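Local coordinates for protein ribonucleoside-diphosphate reductase subunit beta (Streptococcus sanguinis, PDB 4N83) that is the dimanganese-binding beta subunit of a class Ib ribonucleotide reductase, which probably supplies deoxyribonucleotides for DNA synthesis, at residues D42-R45 and K46-H49. Sequence-based numbering, arbitrary orientation.
Sequences DDWR and KLSH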
loop_
_atom_site.group_PDB
_atom_site.type_symbol
_atom_site.label_atom_id
_atom_site.label_comp_id
_atom_site.label_asym_id
_atom_site.label_seq_id
_atom_site.Cartn_x
_atom_site.Cartn_y
_atom_site.Cartn_z
ATOM N N ASP A 42 12.146 -21.574 -23.286
ATOM C CA ASP A 42 12.590 -21.990 -24.615
ATOM C C ASP A 42 13.578 -20.988 -25.217
ATOM O O ASP A 42 14.563 -21.385 -25.837
ATOM C CB ASP A 42 11.386 -22.168 -25.549
ATOM C CG ASP A 42 11.721 -22.973 -26.790
ATOM O OD1 ASP A 42 11.467 -22.476 -27.907
ATOM O OD2 ASP A 42 12.240 -24.101 -26.651
ATOM N N ASP A 43 13.310 -19.694 -25.027
ATOM C CA ASP A 43 14.174 -18.623 -25.548
ATOM C C ASP A 43 15.251 -18.183 -24.551
ATOM O O ASP A 43 16.280 -17.633 -24.953
ATOM C CB ASP A 43 13.331 -17.411 -25.968
ATOM C CG ASP A 43 12.665 -17.603 -27.317
ATOM O OD1 ASP A 43 13.385 -17.607 -28.338
ATOM O OD2 ASP A 43 11.426 -17.742 -27.359
ATOM N N TRP A 44 15.008 -18.413 -23.263
ATOM C CA TRP A 44 15.982 -18.096 -22.216
ATOM C C TRP A 44 17.222 -18.984 -22.325
ATOM O O TRP A 44 18.350 -18.497 -22.219
ATOM C CB TRP A 44 15.345 -18.239 -20.826
ATOM C CG TRP A 44 16.325 -18.241 -19.683
ATOM C CD1 TRP A 44 16.537 -19.250 -18.789
ATOM C CD2 TRP A 44 17.224 -17.184 -19.315
ATOM N NE1 TRP A 44 17.508 -18.888 -17.886
ATOM C CE2 TRP A 44 17.947 -17.626 -18.187
ATOM C CE3 TRP A 44 17.485 -15.908 -19.828
ATOM C CZ2 TRP A 44 18.918 -16.838 -17.564
ATOM C CZ3 TRP A 44 18.450 -15.126 -19.209
ATOM C CH2 TRP A 44 19.154 -15.593 -18.088
ATOM N N ARG A 45 17.007 -20.282 -22.541
ATOM C CA ARG A 45 18.109 -21.244 -22.658
ATOM C C ARG A 45 18.895 -21.101 -23.968
ATOM O O ARG A 45 19.984 -21.662 -24.098
ATOM C CB ARG A 45 17.600 -22.685 -22.485
ATOM C CG ARG A 45 16.769 -23.223 -23.642
ATOM C CD ARG A 45 16.038 -24.500 -23.254
ATOM N NE ARG A 45 15.171 -24.984 -24.330
ATOM C CZ ARG A 45 15.576 -25.701 -25.379
ATOM N NH1 ARG A 45 16.854 -26.044 -25.526
ATOM N NH2 ARG A 45 14.691 -26.081 -26.295
ATOM N N LYS A 46 18.349 -20.356 -24.930
ATOM C CA LYS A 46 19.068 -20.012 -26.160
ATOM C C LYS A 46 19.855 -18.708 -25.982
ATOM O O LYS A 46 19.680 -17.753 -26.744
ATOM C CB LYS A 46 18.093 -19.880 -27.337
ATOM C CG LYS A 46 17.370 -21.164 -27.706
ATOM C CD LYS A 46 16.377 -20.925 -28.834
ATOM C CE LYS A 46 15.572 -22.175 -29.146
ATOM N NZ LYS A 46 14.648 -21.967 -30.296
ATOM N N LEU A 47 20.715 -18.678 -24.965
ATOM C CA LEU A 47 21.568 -17.523 -24.676
ATOM C C LEU A 47 22.915 -17.989 -24.127
ATOM O O LEU A 47 23.001 -19.031 -23.474
ATOM C CB LEU A 47 20.898 -16.592 -23.658
ATOM C CG LEU A 47 19.590 -15.895 -24.046
ATOM C CD1 LEU A 47 18.998 -15.200 -22.832
ATOM C CD2 LEU A 47 19.791 -14.895 -25.176
ATOM N N SER A 48 23.959 -17.210 -24.389
ATOM C CA SER A 48 25.304 -17.529 -23.915
ATOM C C SER A 48 25.488 -17.111 -22.455
ATOM O O SER A 48 24.599 -16.497 -21.860
ATOM C CB SER A 48 26.348 -16.834 -24.794
ATOM O OG SER A 48 26.152 -15.430 -24.802
ATOM N N HIS A 49 26.643 -17.449 -21.885
ATOM C CA HIS A 49 26.995 -17.028 -20.526
ATOM C C HIS A 49 27.190 -15.514 -20.426
ATOM O O HIS A 49 26.997 -14.930 -19.362
ATOM C CB HIS A 49 28.265 -17.736 -20.048
ATOM C CG HIS A 49 28.075 -19.192 -19.764
ATOM N ND1 HIS A 49 28.693 -20.181 -20.498
ATOM C CD2 HIS A 49 27.335 -19.828 -18.825
ATOM C CE1 HIS A 49 28.342 -21.363 -20.023
ATOM N NE2 HIS A 49 27.519 -21.176 -19.009
#
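Lys46 lays its aliphatic chain back over the short helix 41-44, its CG 3.4 Å from the carbonyl oxygen of Asp42, and the CD and CE that follow stay about as near to the same atom. With CG anti to the carbonyl carbon (chi1 -64°) and the chain fully extended beyond it, the lysine runs beside Asp42, both side chains pointing the same way. At its end NZ lies 4.0 Å from OD1 of Asp42, opposite charges that probably attract, though too far apart for a salt bridge; the carboxylate of Asp43 is somewhat more distant. Asp42 finds a closer partner in Arg45, three residues further on: in a salt bridge, NH2 donates to OD2 at 3.2 Å, meeting it nearly along the C-O axis, while OD2 itself sits 27° out of the guanidinium plane. The amide of Lys46 reaches the Asp43 carbonyl, weakly, and Lys46 then forms the centre of an inverse gamma turn, closed by a weak bond of 3.2 Å from Leu47 N to Arg45 O. This turn redirects the chain into the linker before helix 49-78, one of the long helices of the ferritin-like helical fold, with Ser48 at its N-cap. Leu47, beyond the turn, brings its side chain back against Trp44, which it crosses at about a right angle. Its CD1 meets CE3 of the indole at 3.4 Å, coming in obliquely, while CG and CD1 also rest against the Trp44 carbonyl oxygen. The buried indole also touches Val55 on helix 49-78 and Leu177, and it takes a cation-pi contact from Lys52, a residue that Leu47 also touches.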